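Local coordinates for protein ebony (Drosophila melanogaster, PDB 6DYS) that probably joins beta-alanine to dopamine and related amines, this chain being its C-terminal, acetyltransferase-like domain, which probably completes amide formation and here holds beta-alanyl-dopamine, the likely product, at residues Leu120-Met125 with Ile159-Thr164. Residues are numbered along the deposited sequence; the frame is centred on the assembly and turned at random.
Sequences LHSFMM and IFTTNT. With HJ1 (N-[2-(3,4-dihydroxyphenyl)ethyl]-beta-alaninamide), chain C.
The hydroxyl of T161 is gripped by two partners at roughly a right angle: OG1 gives its proton to S122 O at 2.6 Å, in the carbonyl plane, and accepts one from N01 of the bound beta-alanyl-dopamine. A threonine suits this place because one short branch, turned anti to the backbone N (chi1 -167°), ties strand to strand and also receives the ligand's amine. N163 OD1 takes a second N01 hydrogen bond at 2.8 Å; its amide oxygen is a natural acceptor for an amine that is probably charged. A valine in place of T161 would probably leave S122 O without its hydroxyl donor and the ligand amine with one acceptor fewer. Behind this site the strands pair in parallel, F160 N bonding L120 O at 2.8 Å and nearly straight (171°), while S122 N reaches F160 O. A histidine suits position H121 because its two ring nitrogens can bond E84 and E104 while its imidazole edge meets that same oxygen, CD2 lying 3.3 Å from F160 O. Beyond S122 the strands part: one water, 3.3 Å from S122 O, bridges to T162 N, and M125 N makes a weak bond to the ligand's O05. A classic beta bulge at F123 and M124, opposite L77, accompanies this divergence, as in the GNAT fold, whose central parallel strands splay apart in this way. The two strands are joined by helix 133-153 in a beta-alpha-beta crossover; apolar L120 and I159 suit the face it covers, meeting A151 and V147, while strands 71-80 and 205-212 flank the pair within the mixed sheet.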
loop_
_atom_site.group_PDB
_atom_site.type_symbol
_atom_site.label_atom_id
_atom_site.label_comp_id
_atom_site.label_asym_id
_atom_site.label_seq_id
_atom_site.Cartn_x
_atom_site.Cartn_y
_atom_site.Cartn_z
ATOM N N LEU A 120 -4.432 -10.022 -6.190
ATOM C CA LEU A 120 -4.775 -9.238 -5.007
ATOM C C LEU A 120 -3.766 -8.106 -4.873
ATOM O O LEU A 120 -2.590 -8.342 -4.572
ATOM C CB LEU A 120 -4.791 -10.108 -3.755
ATOM C CG LEU A 120 -5.272 -9.352 -2.512
ATOM C CD1 LEU A 120 -6.722 -8.900 -2.684
ATOM C CD2 LEU A 120 -5.089 -10.178 -1.243
ATOM N N HIS A 121 -4.214 -6.883 -5.123
ATOM C CA HIS A 121 -3.345 -5.714 -5.089
ATOM C C HIS A 121 -3.313 -5.179 -3.665
ATOM O O HIS A 121 -4.294 -4.596 -3.194
ATOM C CB HIS A 121 -3.837 -4.638 -6.056
ATOM C CG HIS A 121 -2.881 -3.497 -6.226
ATOM N ND1 HIS A 121 -3.284 -2.239 -6.624
ATOM C CD2 HIS A 121 -1.537 -3.431 -6.072
ATOM C CE1 HIS A 121 -2.230 -1.444 -6.697
ATOM N NE2 HIS A 121 -1.157 -2.142 -6.366
ATOM N N SER A 122 -2.195 -5.383 -2.977
ATOM C CA SER A 122 -1.972 -4.768 -1.671
ATOM C C SER A 122 -1.421 -3.373 -1.937
ATOM O O SER A 122 -0.216 -3.198 -2.137
ATOM C CB SER A 122 -1.026 -5.613 -0.826
ATOM O OG SER A 122 -0.659 -4.938 0.370
ATOM N N PHE A 123 -2.301 -2.371 -1.963
ATOM C CA PHE A 123 -1.892 -1.057 -2.440
ATOM C C PHE A 123 -1.594 -0.062 -1.325
ATOM O O PHE A 123 -0.868 0.907 -1.564
ATOM C CB PHE A 123 -2.949 -0.479 -3.395
ATOM C CG PHE A 123 -4.215 -0.015 -2.722
ATOM C CD1 PHE A 123 -4.398 1.322 -2.412
ATOM C CD2 PHE A 123 -5.241 -0.907 -2.445
ATOM C CE1 PHE A 123 -5.563 1.761 -1.812
ATOM C CE2 PHE A 123 -6.414 -0.475 -1.847
ATOM C CZ PHE A 123 -6.574 0.865 -1.532
ATOM N N MET A 124 -2.112 -0.278 -0.122
ATOM C CA MET A 124 -1.799 0.603 0.991
ATOM C C MET A 124 -1.791 -0.207 2.271
ATOM O O MET A 124 -2.625 -1.097 2.465
ATOM C CB MET A 124 -2.792 1.766 1.110
ATOM C CG MET A 124 -2.476 2.925 0.173
ATOM S SD MET A 124 -2.916 4.540 0.823
ATOM C CE MET A 124 -4.354 4.914 -0.170
ATOM N N MET A 125 -0.830 0.106 3.130
ATOM C CA MET A 125 -0.696 -0.510 4.435
ATOM C C MET A 125 -0.222 0.571 5.391
ATOM O O MET A 125 0.564 1.440 5.007
ATOM C CB MET A 125 0.285 -1.688 4.390
ATOM C CG MET A 125 0.014 -2.781 5.398
ATOM S SD MET A 125 1.082 -4.217 5.147
ATOM C CE MET A 125 -0.021 -5.341 4.298
ATOM N N ILE A 159 -0.390 -12.195 -4.635
ATOM C CA ILE A 159 -0.425 -10.881 -4.006
ATOM C C ILE A 159 0.567 -9.977 -4.725
ATOM O O ILE A 159 1.742 -10.331 -4.884
ATOM C CB ILE A 159 -0.109 -10.973 -2.504
ATOM C CG1 ILE A 159 -1.130 -11.866 -1.809
ATOM C CG2 ILE A 159 -0.091 -9.577 -1.872
ATOM C CD1 ILE A 159 -0.723 -12.291 -0.413
ATOM N N PHE A 160 0.090 -8.809 -5.149
ATOM C CA PHE A 160 0.836 -7.866 -5.972
ATOM C C PHE A 160 0.972 -6.560 -5.206
ATOM O O PHE A 160 -0.023 -6.035 -4.692
ATOM C CB PHE A 160 0.095 -7.643 -7.291
ATOM C CG PHE A 160 0.862 -6.882 -8.326
ATOM C CD1 PHE A 160 2.127 -7.280 -8.712
ATOM C CD2 PHE A 160 0.286 -5.784 -8.953
ATOM C CE1 PHE A 160 2.812 -6.589 -9.692
ATOM C CE2 PHE A 160 0.969 -5.083 -9.931
ATOM C CZ PHE A 160 2.236 -5.488 -10.302
ATOM N N THR A 161 2.191 -6.039 -5.118
ATOM C CA THR A 161 2.388 -4.793 -4.392
ATOM C C THR A 161 3.682 -4.139 -4.859
ATOM O O THR A 161 4.591 -4.813 -5.352
ATOM C CB THR A 161 2.412 -5.032 -2.869
ATOM O OG1 THR A 161 2.312 -3.782 -2.174
ATOM C CG2 THR A 161 3.687 -5.739 -2.440
ATOM N N THR A 162 3.740 -2.817 -4.722
ATOM C CA THR A 162 4.969 -2.055 -4.914
ATOM C C THR A 162 5.406 -1.511 -3.563
ATOM O O THR A 162 4.681 -0.728 -2.941
ATOM C CB THR A 162 4.778 -0.912 -5.908
ATOM O OG1 THR A 162 4.260 -1.442 -7.125
ATOM C CG2 THR A 162 6.104 -0.235 -6.206
ATOM N N ASN A 163 6.576 -1.932 -3.107
ATOM C CA ASN A 163 7.095 -1.498 -1.823
ATOM C C ASN A 163 8.091 -0.375 -2.059
ATOM O O ASN A 163 9.018 -0.516 -2.864
ATOM C CB ASN A 163 7.735 -2.664 -1.067
ATOM C CG ASN A 163 6.700 -3.662 -0.572
ATOM O OD1 ASN A 163 5.709 -3.285 0.046
ATOM N ND2 ASN A 163 6.923 -4.939 -0.846
ATOM N N THR A 164 7.879 0.744 -1.365
ATOM C CA THR A 164 8.629 1.962 -1.604
ATOM C C THR A 164 9.461 2.405 -0.412
ATOM O O THR A 164 10.131 3.440 -0.500
ATOM C CB THR A 164 7.677 3.096 -2.012
ATOM O OG1 THR A 164 6.681 3.269 -1.000
ATOM C CG2 THR A 164 6.996 2.767 -3.331
HETATM C C02 HJ1 C . 3.079 -1.955 0.982
HETATM C C03 HJ1 C . 2.533 -0.978 -0.054
HETATM C C04 HJ1 C . 2.037 0.350 0.615
HETATM C C07 HJ1 C . 3.042 1.735 -1.274
HETATM C C08 HJ1 C . 2.153 2.426 -2.369
HETATM C C09 HJ1 C . 2.026 3.879 -2.174
HETATM C C10 HJ1 C . 0.789 4.508 -2.385
HETATM C C11 HJ1 C . 0.661 5.898 -2.205
HETATM C C12 HJ1 C . 1.752 6.647 -1.814
HETATM C C14 HJ1 C . 2.993 6.011 -1.601
HETATM C C16 HJ1 C . 3.116 4.622 -1.783
HETATM N N01 HJ1 C . 2.943 -3.351 0.540
HETATM N N06 HJ1 C . 2.302 1.653 -0.015
HETATM O O05 HJ1 C . 1.453 0.319 1.614
HETATM O O13 HJ1 C . 1.609 8.072 -1.631
HETATM O O15 HJ1 C . 4.213 6.810 -1.170
HETATM O O HOH W 1 1.734 -0.798 -3.277
#